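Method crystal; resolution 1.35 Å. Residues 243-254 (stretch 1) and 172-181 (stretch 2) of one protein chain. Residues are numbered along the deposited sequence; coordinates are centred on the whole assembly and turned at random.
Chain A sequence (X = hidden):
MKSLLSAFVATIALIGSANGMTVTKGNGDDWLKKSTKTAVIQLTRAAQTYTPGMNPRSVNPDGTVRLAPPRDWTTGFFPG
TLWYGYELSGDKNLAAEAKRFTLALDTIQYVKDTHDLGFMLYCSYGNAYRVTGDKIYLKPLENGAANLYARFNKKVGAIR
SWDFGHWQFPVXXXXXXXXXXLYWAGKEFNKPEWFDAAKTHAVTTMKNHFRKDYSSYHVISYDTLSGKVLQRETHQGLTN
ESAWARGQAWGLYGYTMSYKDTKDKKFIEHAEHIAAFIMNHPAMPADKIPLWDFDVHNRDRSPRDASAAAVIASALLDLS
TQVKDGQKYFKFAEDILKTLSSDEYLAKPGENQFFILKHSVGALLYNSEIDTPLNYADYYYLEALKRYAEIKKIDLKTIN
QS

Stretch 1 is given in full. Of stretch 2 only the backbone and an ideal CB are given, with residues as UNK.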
# COMPACT_ATOMS: atom_id res chain seq x y z
N ALA A 243 6.04 -12.41 -11.90
CA ALA A 243 4.98 -11.49 -11.48
C ALA A 243 4.84 -11.57 -9.96
O ALA A 243 3.98 -12.27 -9.42
CB ALA A 243 3.66 -11.79 -12.21
N TRP A 244 5.72 -10.85 -9.28
CA TRP A 244 5.68 -10.76 -7.82
C TRP A 244 4.30 -10.22 -7.42
O TRP A 244 3.90 -9.17 -7.93
CB TRP A 244 6.83 -9.86 -7.37
CG TRP A 244 6.81 -9.47 -5.92
CD1 TRP A 244 6.66 -10.29 -4.85
CD2 TRP A 244 6.94 -8.13 -5.41
NE1 TRP A 244 6.72 -9.55 -3.68
CE2 TRP A 244 6.87 -8.22 -4.00
CE3 TRP A 244 7.13 -6.87 -6.00
CZ2 TRP A 244 6.97 -7.09 -3.18
CZ3 TRP A 244 7.19 -5.75 -5.18
CH2 TRP A 244 7.11 -5.87 -3.78
N ALA A 245 3.56 -10.90 -6.54
CA ALA A 245 2.13 -10.56 -6.39
C ALA A 245 1.92 -9.17 -5.80
O ALA A 245 1.08 -8.40 -6.32
CB ALA A 245 1.40 -11.60 -5.57
N ARG A 246 2.63 -8.82 -4.74
CA ARG A 246 2.44 -7.49 -4.16
C ARG A 246 2.85 -6.40 -5.16
O ARG A 246 2.22 -5.36 -5.22
CB ARG A 246 3.11 -7.36 -2.78
CG ARG A 246 2.81 -6.01 -2.13
CD ARG A 246 3.17 -5.99 -0.66
NE ARG A 246 4.60 -6.17 -0.38
CZ ARG A 246 5.15 -7.30 0.08
NH1 ARG A 246 4.42 -8.40 0.25
NH2 ARG A 246 6.45 -7.35 0.33
N GLY A 247 3.86 -6.67 -5.97
CA GLY A 247 4.22 -5.75 -7.03
C GLY A 247 3.11 -5.55 -8.05
O GLY A 247 2.86 -4.43 -8.48
N GLN A 248 2.44 -6.64 -8.44
CA GLN A 248 1.32 -6.50 -9.37
C GLN A 248 0.24 -5.62 -8.72
O GLN A 248 -0.35 -4.76 -9.40
CB GLN A 248 0.71 -7.85 -9.75
CG GLN A 248 1.71 -8.92 -10.23
CD GLN A 248 2.71 -8.38 -11.26
OE1 GLN A 248 2.36 -8.04 -12.40
NE2 GLN A 248 3.97 -8.32 -10.87
N ALA A 249 0.01 -5.84 -7.42
CA ALA A 249 -0.97 -5.07 -6.65
C ALA A 249 -0.58 -3.58 -6.60
O ALA A 249 -1.44 -2.72 -6.82
CB ALA A 249 -1.09 -5.61 -5.25
N TRP A 250 0.69 -3.27 -6.33
CA TRP A 250 1.11 -1.86 -6.29
C TRP A 250 0.87 -1.20 -7.65
O TRP A 250 0.50 -0.04 -7.71
CB TRP A 250 2.59 -1.75 -6.00
CG TRP A 250 3.12 -2.16 -4.65
CD1 TRP A 250 4.36 -2.73 -4.45
CD2 TRP A 250 2.56 -1.95 -3.33
NE1 TRP A 250 4.58 -2.93 -3.12
CE2 TRP A 250 3.51 -2.44 -2.40
CE3 TRP A 250 1.34 -1.43 -2.84
CZ2 TRP A 250 3.32 -2.37 -1.00
CZ3 TRP A 250 1.14 -1.38 -1.44
CH2 TRP A 250 2.13 -1.86 -0.54
N GLY A 251 1.09 -1.93 -8.75
CA GLY A 251 0.81 -1.41 -10.08
C GLY A 251 -0.66 -1.10 -10.28
O GLY A 251 -1.02 0.00 -10.71
N LEU A 252 -1.52 -2.07 -9.96
CA LEU A 252 -2.96 -1.86 -10.09
C LEU A 252 -3.40 -0.62 -9.29
O LEU A 252 -4.10 0.26 -9.79
CB LEU A 252 -3.72 -3.09 -9.60
CG LEU A 252 -5.24 -2.95 -9.61
CD1 LEU A 252 -5.79 -2.70 -11.02
CD2 LEU A 252 -5.88 -4.18 -8.96
N TYR A 253 -3.00 -0.59 -8.02
CA TYR A 253 -3.37 0.50 -7.15
C TYR A 253 -2.78 1.82 -7.67
O TYR A 253 -3.47 2.84 -7.68
CB TYR A 253 -2.86 0.20 -5.76
CG TYR A 253 -3.40 1.04 -4.63
CD1 TYR A 253 -3.08 2.40 -4.52
CD2 TYR A 253 -4.19 0.47 -3.63
CE1 TYR A 253 -3.52 3.16 -3.45
CE2 TYR A 253 -4.64 1.23 -2.56
CZ TYR A 253 -4.29 2.57 -2.47
OH TYR A 253 -4.70 3.32 -1.38
N GLY A 254 -1.51 1.80 -8.08
CA GLY A 254 -0.80 2.99 -8.54
C GLY A 254 -1.57 3.67 -9.67
O GLY A 254 -1.66 4.91 -9.70
N UNK A 172 11.55 1.17 -8.38
CA UNK A 172 10.76 -0.02 -8.11
C UNK A 172 9.28 0.24 -8.34
O UNK A 172 8.83 1.38 -8.26
CB UNK A 172 10.99 -0.50 -6.68
N UNK A 173 8.52 -0.81 -8.63
CA UNK A 173 7.10 -0.68 -8.90
C UNK A 173 6.38 -0.05 -7.68
O UNK A 173 5.40 0.72 -7.85
CB UNK A 173 6.50 -2.05 -9.24
N UNK A 174 6.85 -0.37 -6.47
CA UNK A 174 6.24 0.15 -5.23
C UNK A 174 6.22 1.69 -5.21
O UNK A 174 5.40 2.30 -4.53
CB UNK A 174 7.00 -0.37 -4.01
N UNK A 175 7.15 2.31 -5.94
CA UNK A 175 7.29 3.77 -5.98
C UNK A 175 6.00 4.42 -6.52
O UNK A 175 5.73 5.58 -6.20
CB UNK A 175 8.49 4.17 -6.84
N UNK A 176 5.19 3.69 -7.31
CA UNK A 176 3.89 4.24 -7.72
C UNK A 176 3.06 4.69 -6.52
O UNK A 176 2.31 5.68 -6.60
CB UNK A 176 3.11 3.20 -8.53
N UNK A 177 3.13 3.94 -5.42
CA UNK A 177 2.28 4.24 -4.27
C UNK A 177 2.66 5.56 -3.65
O UNK A 177 1.80 6.28 -3.14
CB UNK A 177 2.37 3.13 -3.22
N UNK A 178 3.96 5.87 -3.68
CA UNK A 178 4.49 7.10 -3.11
C UNK A 178 4.13 8.35 -3.92
O UNK A 178 4.32 9.45 -3.45
CB UNK A 178 6.01 6.99 -2.99
N UNK A 179 3.61 8.18 -5.13
CA UNK A 179 3.14 9.32 -5.93
C UNK A 179 1.93 10.02 -5.33
O UNK A 179 1.76 11.22 -5.54
CB UNK A 179 2.80 8.85 -7.35
N UNK A 180 1.11 9.29 -4.56
CA UNK A 180 -0.13 9.86 -4.04
C UNK A 180 0.19 11.12 -3.20
O UNK A 180 -0.47 12.16 -3.30
CB UNK A 180 -0.89 8.83 -3.20
N UNK A 181 1.22 10.99 -2.37
CA UNK A 181 1.73 12.08 -1.55
C UNK A 181 2.03 13.32 -2.40
O UNK A 181 1.60 14.43 -2.05
CB UNK A 181 2.99 11.63 -0.80

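Position 172 has an extended backbone (phi/psi -102/155), its CA-to-CB bond points sideways, and nothing of stretch 1 lies within 5.5 Å of the ideal CB. Stretch 1 sets little limit here, though extended angles are congenial to beta-branched residues. It is Ile 172, whose O accepts the bond from N of 175 that closes a type I turn.

At 173 the bond points toward stretch 1, where Gly 247, close to the gap between the indoles of Trp 244 and Trp 250, and Gly 251, one turn further along the helix, leave the backbone bare. A medium-sized aliphatic residue such as valine, leucine or isoleucine would suit this apolar hollow. It is Ile 173: CG2 lies 3.7 Å from Gly 247 CA and near the edges of both indoles, 4.1 Å from Trp 244 CZ3 and 4.2 Å from Trp 250 CD1.

At 174 the bond runs sideways, with the ideal CB 3.6 Å from Trp 250 CD1. The indole NE1 of Trp 250 offers a donor and Arg 246 a positive charge, so a short acceptor fits: aspartate, asparagine or perhaps serine. Asp 174 places OD2 3.0 Å from Trp 250 NE1, a weak hydrogen bond. The same OD2 accepts from a water at 2.9 Å, and that water accepts from Arg 246 NE at 3.0 Å, linking the two side chains.

Position 175 points away, leaving the choice open to many residues; it is Asn 175.

At 176 the bond points toward Gly 254, whose CA is 3.9 Å from the ideal CB. The close backbones favour a side chain that can turn along the helix, such as leucine or methionine. Leu 176 does so, with CD1 3.9 Å from Gly 251 CA; a CB on Gly 254 would clash with Leu 176 CB.

Position 177 faces the rings of Trp 250 and Tyr 253, calling for a long, flexible apolar chain. Met 177, m at all three chi angles, sets CG 3.4 Å from Trp 250 CE3 and lays CE over the face of Tyr 253, 3.3 Å from its CD1, in a CH-pi contact.

Positions 178 and 181 are out of reach, so many residues would do; they are Asn 178 and Tyr 181. At 179 the bond points toward stretch 1, but nothing lies within 5.5 Å of the ideal CB, so several sizes would fit; it is Leu 179.

At 180 the bond points toward stretch 1, but its ideal CB touches nothing. A long polar chain could approach the hydroxyl of Tyr 253. Extended Glu 180 does so through a water that donates to both Glu 180 OE2 and Tyr 253 OH, at 2.7 Å each.

Stretch 2, residues 172-181: IIDNLMNLEY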
# COMPACT_ATOMS: atom_id res chain seq x y z
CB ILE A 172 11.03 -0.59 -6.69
CG1 ILE A 172 10.49 0.29 -5.55
CG2 ILE A 172 12.52 -0.84 -6.52
CD1 ILE A 172 10.86 -0.25 -4.15
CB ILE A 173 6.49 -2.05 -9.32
CG1 ILE A 173 5.11 -1.87 -9.93
CG2 ILE A 173 6.41 -3.03 -8.13
CD1 ILE A 173 5.11 -1.24 -11.34
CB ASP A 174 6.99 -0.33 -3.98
CG ASP A 174 7.56 -1.75 -4.06
OD1 ASP A 174 8.14 -2.16 -5.10
OD2 ASP A 174 7.52 -2.43 -3.02
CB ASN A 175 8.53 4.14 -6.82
CG ASN A 175 9.16 5.51 -6.51
OD1 ASN A 175 10.40 5.63 -6.55
ND2 ASN A 175 8.34 6.54 -6.25
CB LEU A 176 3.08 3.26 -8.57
CG LEU A 176 3.66 2.99 -9.97
CD1 LEU A 176 3.03 1.71 -10.50
CD2 LEU A 176 3.40 4.17 -10.91
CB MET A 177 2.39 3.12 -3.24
CG MET A 177 1.96 1.75 -3.78
SD MET A 177 0.20 1.66 -4.17
CE MET A 177 -0.47 1.80 -2.51
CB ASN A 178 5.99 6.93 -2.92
CG ASN A 178 6.30 5.99 -1.78
OD1 ASN A 178 5.85 6.21 -0.66
ND2 ASN A 178 7.05 4.92 -2.06
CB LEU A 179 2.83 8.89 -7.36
CG LEU A 179 3.97 8.20 -8.10
CD1 LEU A 179 3.53 7.93 -9.53
CD2 LEU A 179 5.27 9.00 -8.03
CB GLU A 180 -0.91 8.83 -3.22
CG GLU A 180 -2.30 9.37 -2.89
CD GLU A 180 -3.16 8.42 -2.10
OE1 GLU A 180 -4.20 8.85 -1.58
OE2 GLU A 180 -2.83 7.23 -2.05
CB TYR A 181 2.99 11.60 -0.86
CG TYR A 181 3.57 12.52 0.22
CD1 TYR A 181 2.92 13.66 0.71
CD2 TYR A 181 4.82 12.19 0.76
CE1 TYR A 181 3.52 14.44 1.72
CE2 TYR A 181 5.41 12.93 1.75
CZ TYR A 181 4.77 14.05 2.23
OH TYR A 181 5.39 14.75 3.23
O HOH W 1 6.48 -3.88 -0.69
O HOH W 2 -5.20 5.97 -1.66
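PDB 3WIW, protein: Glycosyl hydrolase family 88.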